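Local coordinates for protein beta-glucosidase (Chaetomella raphigera, PDB 6JXG) that belongs to glycoside hydrolase family 3 and probably hydrolyses terminal, non-reducing beta-D-glucosyl residues, releasing beta-D-glucose in cellulose degradation, at residues Ser196-Tyr201 and Phe228-Trp233; Ala120-Glu125 and Glu161-Arg166; Tyr579-Tyr584 and Thr621-Val626. All coordinates share one frame; numbering follows the deposited sequence.

Interaction 1 (Ser196-Tyr201 and Phe228-Trp233); sequences SIMCSY and FVVSDW
Strands S196-C199 and F228-S231 pair in parallel, 4.5 Å between axes at closest and 35° apart in direction, through I197 N to F228 O, V230 N to I197 O and C199 N to V230 O; D232 N continues the pattern to C199 O. Beyond the strands, D232 CB stands over the Y201 ring, 4.1 Å from its centroid, and the carboxylate stacks 28° from the ring plane. The phenol OH donates in plane to a lone pair of W233 O (2.5 Å), while water 1 bridges Y201 N and D232 OD2. The far side of the D232 side chain meets M198, whose SD lies 3.6 Å from D232 CG; a bend at chi3 (-68°) turns M198 CE to W233 CZ3. At the other end S196 CB sits over the F228 ring, 3.7 Å from its centroid. D232 lies in the S-D-W sequence of the family 3 signature. I197, C199 and V229 face helix 214-222 of the beta-alpha-beta crossover joining the strands, and C199 is disulfide-bonded to C210. M198 and D232 touch strand 151-157, next in this TIM-barrel sheet, and F228 packs on helix 278-294.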
loop_
_atom_site.group_PDB
_atom_site.type_symbol
_atom_site.label_atom_id
_atom_site.label_comp_id
_atom_site.label_asym_id
_atom_site.label_seq_id
_atom_site.Cartn_x
_atom_site.Cartn_y
_atom_site.Cartn_z
ATOM N N SER A 196 11.585 7.386 -9.238
ATOM C CA SER A 196 11.684 6.175 -10.083
ATOM C C SER A 196 10.384 5.372 -10.064
ATOM O O SER A 196 9.552 5.517 -9.147
ATOM C CB SER A 196 12.872 5.270 -9.666
ATOM O OG SER A 196 12.663 4.719 -8.399
ATOM N N ILE A 197 10.204 4.563 -11.087
ATOM C CA ILE A 197 9.060 3.665 -11.165
ATOM C C ILE A 197 9.605 2.351 -11.642
ATOM O O ILE A 197 10.520 2.317 -12.470
ATOM C CB ILE A 197 8.029 4.205 -12.205
ATOM C CG1 ILE A 197 7.318 5.482 -11.661
ATOM C CG2 ILE A 197 7.060 3.125 -12.580
ATOM C CD1 ILE A 197 6.570 6.224 -12.717
ATOM N N MET A 198 9.120 1.256 -11.076
ATOM C CA MET A 198 9.603 -0.060 -11.450
ATOM C C MET A 198 8.570 -0.728 -12.365
ATOM O O MET A 198 7.366 -0.761 -12.032
ATOM C CB MET A 198 9.737 -0.924 -10.188
ATOM C CG MET A 198 10.346 -2.305 -10.401
ATOM S SD MET A 198 10.328 -3.393 -8.977
ATOM C CE MET A 198 11.503 -2.521 -7.930
ATOM N N CYS A 199 9.007 -1.296 -13.479
ATOM C CA CYS A 199 8.093 -2.027 -14.334
ATOM C C CYS A 199 7.935 -3.481 -13.904
ATOM O O CYS A 199 8.844 -4.043 -13.275
ATOM C CB CYS A 199 8.493 -1.904 -15.784
ATOM S SG CYS A 199 10.206 -2.251 -16.215
ATOM N N SER A 200 6.789 -4.093 -14.253
ATOM C CA SER A 200 6.361 -5.349 -13.645
ATOM C C SER A 200 6.783 -6.601 -14.349
ATOM O O SER A 200 7.188 -6.571 -15.466
ATOM C CB SER A 200 4.842 -5.341 -13.443
ATOM O OG SER A 200 4.211 -5.259 -14.701
ATOM N N TYR A 201 6.592 -7.771 -13.701
ATOM C CA TYR A 201 6.914 -9.042 -14.342
ATOM C C TYR A 201 5.921 -9.516 -15.448
ATOM O O TYR A 201 6.305 -10.322 -16.301
ATOM C CB TYR A 201 6.927 -10.162 -13.317
ATOM C CG TYR A 201 8.128 -10.196 -12.443
ATOM C CD1 TYR A 201 9.378 -10.423 -13.011
ATOM C CD2 TYR A 201 8.024 -10.041 -11.067
ATOM C CE1 TYR A 201 10.517 -10.518 -12.210
ATOM C CE2 TYR A 201 9.150 -10.133 -10.248
ATOM C CZ TYR A 201 10.393 -10.366 -10.802
ATOM O OH TYR A 201 11.547 -10.458 -10.060
ATOM N N PHE A 228 13.262 7.917 -13.768
ATOM C CA PHE A 228 13.784 6.790 -14.450
ATOM C C PHE A 228 12.962 5.540 -14.091
ATOM O O PHE A 228 12.364 5.465 -13.021
ATOM C CB PHE A 228 15.258 6.574 -14.206
ATOM C CG PHE A 228 15.597 6.094 -12.869
ATOM C CD1 PHE A 228 15.753 4.729 -12.615
ATOM C CD2 PHE A 228 15.847 7.024 -11.830
ATOM C CE1 PHE A 228 16.093 4.288 -11.363
ATOM C CE2 PHE A 228 16.217 6.590 -10.586
ATOM C CZ PHE A 228 16.383 5.210 -10.326
ATOM N N VAL A 229 12.895 4.642 -15.058
ATOM C CA VAL A 229 12.224 3.334 -14.909
ATOM C C VAL A 229 13.222 2.231 -14.681
ATOM O O VAL A 229 14.175 2.095 -15.414
ATOM C CB VAL A 229 11.375 3.023 -16.165
ATOM C CG1 VAL A 229 10.670 1.691 -15.931
ATOM C CG2 VAL A 229 10.339 4.135 -16.372
ATOM N N VAL A 230 12.995 1.433 -13.625
ATOM C CA VAL A 230 13.842 0.338 -13.275
ATOM C C VAL A 230 13.086 -0.974 -13.436
ATOM O O VAL A 230 11.875 -1.033 -13.217
ATOM C CB VAL A 230 14.427 0.554 -11.903
ATOM C CG1 VAL A 230 13.362 0.687 -10.804
ATOM C CG2 VAL A 230 15.403 -0.554 -11.591
ATOM N N SER A 231 13.782 -2.043 -13.824
ATOM C CA SER A 231 13.084 -3.306 -13.951
ATOM C C SER A 231 12.807 -3.950 -12.653
ATOM O O SER A 231 13.608 -3.888 -11.712
ATOM C CB SER A 231 13.831 -4.277 -14.865
ATOM O OG SER A 231 15.039 -4.678 -14.266
ATOM N N ASP A 232 11.706 -4.715 -12.609
ATOM C CA ASP A 232 11.625 -5.676 -11.549
ATOM C C ASP A 232 12.758 -6.675 -11.805
ATOM O O ASP A 232 13.383 -6.671 -12.884
ATOM C CB ASP A 232 10.215 -6.292 -11.456
ATOM C CG ASP A 232 9.863 -6.807 -10.063
ATOM O OD1 ASP A 232 10.783 -7.124 -9.288
ATOM O OD2 ASP A 232 8.641 -6.952 -9.757
ATOM N N TRP A 233 13.049 -7.507 -10.795
ATOM C CA TRP A 233 14.286 -8.228 -10.763
ATOM C C TRP A 233 14.239 -9.360 -11.777
ATOM O O TRP A 233 13.510 -10.331 -11.650
ATOM C CB TRP A 233 14.672 -8.665 -9.376
ATOM C CG TRP A 233 15.632 -7.750 -8.656
ATOM C CD1 TRP A 233 16.681 -8.162 -7.917
ATOM C CD2 TRP A 233 15.596 -6.300 -8.518
ATOM N NE1 TRP A 233 17.342 -7.097 -7.366
ATOM C CE2 TRP A 233 16.697 -5.938 -7.707
ATOM C CE3 TRP A 233 14.739 -5.286 -8.976
ATOM C CZ2 TRP A 233 16.984 -4.614 -7.369
ATOM C CZ3 TRP A 233 15.016 -3.979 -8.645
ATOM C CH2 TRP A 233 16.140 -3.644 -7.830
HETATM O O HOH W 1 6.078 -7.170 -10.932
#

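Interaction 2 (Ala120-Glu125 and Glu161-Arg166); sequences AGRNWE and EQETNR
The aliphatic part of R122 lies against the carboxylate of E163, with R122 CD 3.2 Å from E163 OE2 and R122 CG close to E163 CD. The two side chains cross at about a right angle, and their guanidinium and carboxylate planes stand 82° apart. No direct hydrogen bond joins them. Water 2 connects them instead, accepting from R122 NH1 (2.8 Å) and donating to E163 OE2 (2.6 Å), and it also accepts from R166 NH1. The two arginines approach with R122 NH1 3.6 Å from R166 NH1, in the plane of the R166 guanidinium at its edge. This proximity of like charges is probably eased by the shared water and by acidic neighbours. E125 OE2 takes both R122 NE (2.8 Å) and R122 NH2 (3.0 Å) from the same face of its carboxylate; the bend of R122 at chi3 (79°) turns NE and NH2 side-on to that oxygen. R166 NH1 pairs with E442, and E163 OE1 accepts from G443 N as well as lying near R166 as a purely electrostatic partner.

Both segments are loops of the family 3 N-terminal, TIM-barrel domain, the first following strand 105-106 and the second strand 151-157. E442, G443 and D453 belong to the C-terminal glycosyl hydrolase domain, so the contact lies where the two domains meet. D453 OD1 accepts from both G121 N and E163 N, holding the two backbones beside one another where A120 begins a type I turn and E163 a type II turn. Behind this polar cluster A120 CB presses on E161 O at 3.0 Å. The carboxylate of E161 receives the backbone N-H groups of I114, G115 and K116.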
loop_
_atom_site.group_PDB
_atom_site.type_symbol
_atom_site.label_atom_id
_atom_site.label_comp_id
_atom_site.label_asym_id
_atom_site.label_seq_id
_atom_site.Cartn_x
_atom_site.Cartn_y
_atom_site.Cartn_z
ATOM N N ALA A 120 -5.330 -12.020 -3.972
ATOM C CA ALA A 120 -3.999 -11.850 -4.500
ATOM C C ALA A 120 -2.942 -11.548 -3.434
ATOM O O ALA A 120 -3.176 -10.896 -2.394
ATOM C CB ALA A 120 -3.988 -10.869 -5.656
ATOM N N GLY A 121 -1.771 -12.143 -3.615
ATOM C CA GLY A 121 -0.898 -12.340 -2.455
ATOM C C GLY A 121 -0.119 -11.132 -1.926
ATOM O O GLY A 121 0.366 -11.185 -0.797
ATOM N N ARG A 122 0.019 -10.079 -2.739
ATOM C CA ARG A 122 0.817 -8.916 -2.324
ATOM C C ARG A 122 -0.012 -7.669 -2.009
ATOM O O ARG A 122 0.529 -6.572 -1.807
ATOM C CB ARG A 122 1.818 -8.603 -3.406
ATOM C CG ARG A 122 2.829 -9.720 -3.594
ATOM C CD ARG A 122 3.799 -9.335 -4.708
ATOM N NE ARG A 122 4.802 -8.378 -4.150
ATOM C CZ ARG A 122 5.882 -7.943 -4.799
ATOM N NH1 ARG A 122 6.096 -8.306 -6.054
ATOM N NH2 ARG A 122 6.734 -7.127 -4.195
ATOM N N ASN A 123 -1.306 -7.826 -1.905
ATOM C CA ASN A 123 -2.181 -6.638 -1.787
ATOM C C ASN A 123 -1.953 -5.837 -0.514
ATOM O O ASN A 123 -2.016 -4.644 -0.516
ATOM C CB ASN A 123 -3.672 -7.027 -1.915
ATOM C CG ASN A 123 -4.013 -7.616 -3.251
ATOM O OD1 ASN A 123 -3.267 -7.501 -4.191
ATOM N ND2 ASN A 123 -5.215 -8.185 -3.354
ATOM N N TRP A 124 -1.629 -6.529 0.541
ATOM C CA TRP A 124 -1.148 -5.935 1.811
ATOM C C TRP A 124 0.025 -4.967 1.741
ATOM O O TRP A 124 0.121 -4.024 2.585
ATOM C CB TRP A 124 -0.844 -7.033 2.851
ATOM C CG TRP A 124 0.191 -7.979 2.449
ATOM C CD1 TRP A 124 0.031 -9.094 1.700
ATOM C CD2 TRP A 124 1.610 -7.804 2.637
ATOM N NE1 TRP A 124 1.270 -9.706 1.505
ATOM C CE2 TRP A 124 2.250 -8.911 2.059
ATOM C CE3 TRP A 124 2.388 -6.844 3.295
ATOM C CZ2 TRP A 124 3.666 -9.097 2.112
ATOM C CZ3 TRP A 124 3.821 -7.004 3.335
ATOM C CH2 TRP A 124 4.431 -8.125 2.756
ATOM N N GLU A 125 0.859 -5.102 0.710
ATOM C CA GLU A 125 1.941 -4.156 0.521
ATOM C C GLU A 125 1.469 -2.798 0.007
ATOM O O GLU A 125 2.172 -1.762 0.172
ATOM C CB GLU A 125 2.943 -4.679 -0.526
ATOM C CG GLU A 125 3.611 -6.018 -0.261
ATOM C CD GLU A 125 4.933 -6.184 -0.981
ATOM O OE1 GLU A 125 5.845 -5.308 -0.837
ATOM O OE2 GLU A 125 5.113 -7.219 -1.670
ATOM N N GLU A 161 -1.706 -7.913 -10.816
ATOM C CA GLU A 161 -2.791 -8.008 -9.829
ATOM C C GLU A 161 -2.893 -9.414 -9.220
ATOM O O GLU A 161 -3.793 -9.650 -8.444
ATOM C CB GLU A 161 -4.100 -7.500 -10.442
ATOM C CG GLU A 161 -4.043 -6.000 -10.785
ATOM C CD GLU A 161 -4.087 -5.115 -9.524
ATOM O OE1 GLU A 161 -4.675 -5.612 -8.500
ATOM O OE2 GLU A 161 -3.546 -3.936 -9.579
ATOM N N GLN A 162 -2.047 -10.347 -9.662
ATOM C CA GLN A 162 -1.935 -11.674 -9.003
ATOM C C GLN A 162 -0.529 -12.218 -9.110
ATOM O O GLN A 162 0.197 -11.921 -10.055
ATOM C CB GLN A 162 -2.935 -12.693 -9.572
ATOM C CG GLN A 162 -2.693 -12.989 -11.075
ATOM C CD GLN A 162 -3.719 -13.993 -11.600
ATOM O OE1 GLN A 162 -4.936 -13.749 -11.506
ATOM N NE2 GLN A 162 -3.245 -15.141 -12.041
ATOM N N GLU A 163 -0.162 -13.073 -8.148
ATOM C CA GLU A 163 1.154 -13.693 -8.117
ATOM C C GLU A 163 1.226 -14.962 -8.993
ATOM O O GLU A 163 2.262 -15.281 -9.577
ATOM C CB GLU A 163 1.534 -14.067 -6.689
ATOM C CG GLU A 163 1.765 -12.818 -5.855
ATOM C CD GLU A 163 2.827 -11.968 -6.491
ATOM O OE1 GLU A 163 4.038 -12.313 -6.380
ATOM O OE2 GLU A 163 2.452 -10.966 -7.173
ATOM N N THR A 164 0.095 -15.648 -9.090
ATOM C CA THR A 164 -0.027 -16.814 -9.947
ATOM C C THR A 164 0.314 -16.488 -11.412
ATOM O O THR A 164 -0.308 -15.609 -12.089
ATOM C CB THR A 164 -1.426 -17.434 -9.822
ATOM O OG1 THR A 164 -1.682 -17.815 -8.453
ATOM C CG2 THR A 164 -1.529 -18.727 -10.722
ATOM N N ASN A 165 1.348 -17.158 -11.909
ATOM C CA ASN A 165 1.870 -16.974 -13.274
ATOM C C ASN A 165 2.246 -15.540 -13.583
ATOM O O ASN A 165 2.146 -15.111 -14.688
ATOM C CB ASN A 165 0.838 -17.412 -14.366
ATOM C CG ASN A 165 0.379 -18.858 -14.197
ATOM O OD1 ASN A 165 1.130 -19.697 -13.813
ATOM N ND2 ASN A 165 -0.873 -19.109 -14.439
ATOM N N ARG A 166 2.664 -14.797 -12.587
ATOM C CA ARG A 166 2.935 -13.424 -12.779
ATOM C C ARG A 166 3.986 -13.139 -13.822
ATOM O O ARG A 166 3.968 -12.040 -14.343
ATOM C CB ARG A 166 3.382 -12.741 -11.477
ATOM C CG ARG A 166 4.737 -13.246 -10.957
ATOM C CD ARG A 166 5.101 -12.614 -9.614
ATOM N NE ARG A 166 6.364 -13.149 -9.166
ATOM C CZ ARG A 166 7.183 -12.518 -8.328
ATOM N NH1 ARG A 166 6.850 -11.342 -7.880
ATOM N NH2 ARG A 166 8.339 -13.070 -7.972
HETATM O O HOH W 2 4.566 -9.636 -8.036
#

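Interaction 3 (Tyr579-Tyr584 and Thr621-Val626); sequences YTTFQY and TNSGTV
T581 OG1 and S623 OG meet tip to tip in a hydrogen bond of 2.6 Å, in which either hydroxyl could be the donor. Each oxygen stands between its own backbone N and carbonyl carbon (chi1 56° for T581, 54° for S623), which brings the two hydroxyls together across the chains. Water 4 links S623 OG to Q583 NE2, and the Q583 amide passes alongside S623 CB, its CD 3.5 Å away. Next to the hydroxyl pair, S623 N donates to T581 O (2.9 Å) from above the carbonyl plane. Q583 and T621 form a hydrogen-bonded antiparallel pair, with Q583 N giving to T621 O (2.8 Å) and T621 N to Q583 O (2.9 Å). F582 and N622 are the adjacent non-hydrogen-bonded pair, and the F582 ring reaches the backbone of N622. Farther along, V626 CG2 packs on Y579 CB at 3.8 Å.

The turn after the strand is shaped by N622. With CG anti to the backbone N (chi1 -180°), its ND2 donates to V626 O (2.8 Å) and also to L658 O, folding the G624-V626 backbone back toward T580; its OD1, whose position is less sure, accepts from G624 N in an Asx turn. Outside the pair, T621 OG1 is hydrogen-bonded to S663 OG, and Y579 OH to I518 O. Strands 582-591, 612-622 and 663-671 form a three-stranded antiparallel sheet, which faces a four-stranded one in the sandwich of the fibronectin type III-like domain. The contact is the open end of the paired strands 582-591 and 612-622, where the first begins and the second ends.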
loop_
_atom_site.group_PDB
_atom_site.type_symbol
_atom_site.label_atom_id
_atom_site.label_comp_id
_atom_site.label_asym_id
_atom_site.label_seq_id
_atom_site.Cartn_x
_atom_site.Cartn_y
_atom_site.Cartn_z
ATOM N N TYR A 579 -15.884 3.656 19.766
ATOM C CA TYR A 579 -16.470 3.490 21.100
ATOM C C TYR A 579 -17.388 4.680 21.329
ATOM O O TYR A 579 -18.020 4.719 22.366
ATOM C CB TYR A 579 -15.388 3.492 22.174
ATOM C CG TYR A 579 -14.507 2.258 22.176
ATOM C CD1 TYR A 579 -14.940 1.044 21.615
ATOM C CD2 TYR A 579 -13.240 2.317 22.674
ATOM C CE1 TYR A 579 -14.129 -0.097 21.634
ATOM C CE2 TYR A 579 -12.439 1.187 22.693
ATOM C CZ TYR A 579 -12.875 -0.017 22.177
ATOM O OH TYR A 579 -12.014 -1.092 22.242
ATOM N N THR A 580 -17.413 5.671 20.412
ATOM C CA THR A 580 -18.506 6.641 20.360
ATOM C C THR A 580 -19.308 6.640 19.075
ATOM O O THR A 580 -19.191 5.741 18.262
ATOM C CB THR A 580 -18.111 8.132 20.224
ATOM O OG1 THR A 580 -16.775 8.378 19.743
ATOM C CG2 THR A 580 -18.623 8.892 21.228
ATOM N N THR A 581 -20.164 7.669 18.936
ATOM C CA THR A 581 -20.997 7.885 17.746
ATOM C C THR A 581 -20.784 9.281 17.246
ATOM O O THR A 581 -20.421 10.168 17.981
ATOM C CB THR A 581 -22.510 7.686 18.075
ATOM O OG1 THR A 581 -22.922 8.563 19.160
ATOM C CG2 THR A 581 -22.801 6.268 18.453
ATOM N N PHE A 582 -21.025 9.486 15.962
ATOM C CA PHE A 582 -20.892 10.771 15.336
ATOM C C PHE A 582 -22.149 11.119 14.521
ATOM O O PHE A 582 -22.830 10.256 13.945
ATOM C CB PHE A 582 -19.689 10.711 14.403
ATOM C CG PHE A 582 -18.436 10.394 15.098
ATOM C CD1 PHE A 582 -17.673 11.402 15.654
ATOM C CD2 PHE A 582 -17.995 9.091 15.186
ATOM C CE1 PHE A 582 -16.471 11.094 16.315
ATOM C CE2 PHE A 582 -16.827 8.777 15.846
ATOM C CZ PHE A 582 -16.063 9.784 16.397
ATOM N N GLN A 583 -22.445 12.402 14.504
ATOM C CA GLN A 583 -23.543 12.953 13.734
ATOM C C GLN A 583 -23.044 13.986 12.756
ATOM O O GLN A 583 -22.118 14.716 13.056
ATOM C CB GLN A 583 -24.579 13.573 14.644
ATOM C CG GLN A 583 -25.348 12.501 15.411
ATOM C CD GLN A 583 -26.154 13.100 16.537
ATOM O OE1 GLN A 583 -26.025 14.283 16.845
ATOM N NE2 GLN A 583 -26.954 12.274 17.188
ATOM N N TYR A 584 -23.642 14.013 11.579
ATOM C CA TYR A 584 -23.132 14.849 10.513
ATOM C C TYR A 584 -24.204 15.878 10.150
ATOM O O TYR A 584 -25.374 15.537 10.125
ATOM C CB TYR A 584 -22.902 14.000 9.303
ATOM C CG TYR A 584 -21.709 13.096 9.281
ATOM C CD1 TYR A 584 -20.753 13.211 8.258
ATOM C CD2 TYR A 584 -21.594 12.053 10.180
ATOM C CE1 TYR A 584 -19.689 12.327 8.154
ATOM C CE2 TYR A 584 -20.482 11.222 10.132
ATOM C CZ TYR A 584 -19.569 11.344 9.102
ATOM O OH TYR A 584 -18.466 10.553 9.064
ATOM N N THR A 621 -20.066 15.852 14.708
ATOM C CA THR A 621 -20.288 16.015 16.132
ATOM C C THR A 621 -20.153 14.680 16.764
ATOM O O THR A 621 -20.753 13.723 16.275
ATOM C CB THR A 621 -21.727 16.487 16.388
ATOM O OG1 THR A 621 -21.872 17.826 15.840
ATOM C CG2 THR A 621 -21.992 16.561 17.853
ATOM N N ASN A 622 -19.383 14.621 17.838
ATOM C CA ASN A 622 -19.306 13.429 18.676
ATOM C C ASN A 622 -20.530 13.435 19.574
ATOM O O ASN A 622 -20.623 14.263 20.479
ATOM C CB ASN A 622 -18.033 13.441 19.529
ATOM C CG ASN A 622 -17.881 12.223 20.420
ATOM O OD1 ASN A 622 -18.835 11.521 20.707
ATOM N ND2 ASN A 622 -16.625 11.952 20.843
ATOM N N SER A 623 -21.433 12.483 19.317
ATOM C CA SER A 623 -22.740 12.420 19.962
ATOM C C SER A 623 -22.695 11.411 21.109
ATOM O O SER A 623 -23.710 11.167 21.750
ATOM C CB SER A 623 -23.809 12.062 18.912
ATOM O OG SER A 623 -23.449 10.894 18.230
ATOM N N GLY A 624 -21.529 10.836 21.410
ATOM C CA GLY A 624 -21.437 9.832 22.449
ATOM C C GLY A 624 -20.714 10.339 23.650
ATOM O O GLY A 624 -20.609 11.526 23.853
ATOM N N THR A 625 -20.225 9.426 24.477
ATOM C CA THR A 625 -19.770 9.784 25.850
ATOM C C THR A 625 -18.299 9.599 26.042
ATOM O O THR A 625 -17.782 9.837 27.152
ATOM C CB THR A 625 -20.480 8.871 26.897
ATOM O OG1 THR A 625 -20.128 7.526 26.629
ATOM C CG2 THR A 625 -21.968 8.979 26.803
ATOM N N VAL A 626 -17.589 9.189 24.983
ATOM C CA VAL A 626 -16.140 9.118 25.013
ATOM C C VAL A 626 -15.539 9.752 23.755
ATOM O O VAL A 626 -16.237 9.951 22.721
ATOM C CB VAL A 626 -15.649 7.646 25.239
ATOM C CG1 VAL A 626 -16.417 7.006 26.418
ATOM C CG2 VAL A 626 -15.858 6.799 23.999
HETATM O O HOH W 3 -22.981 17.466 13.261
HETATM O O HOH W 4 -25.742 9.757 16.821
#

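How the interactions relate
From the N terminus, interaction 2 comes first: it closes a loop of 35 residues carrying helix 131-147 and strand 151-157, so two loops of the barrel domain meet beside the C-terminal glycosyl hydrolase domain. Interaction 1 follows, closing over helix 214-222 within the same barrel. Interaction 3 lies much later and joins the base of the excursion between strands 582-591 and 612-622. The three run in series, none nesting or crossing. Interactions 1 and 2 nevertheless touch, Y201 CE2 lying 3.5 Å from R166 NH1. Interaction 3 is remote, its nearest atoms about 23 Å from interaction 2 and about 33 Å from interaction 1.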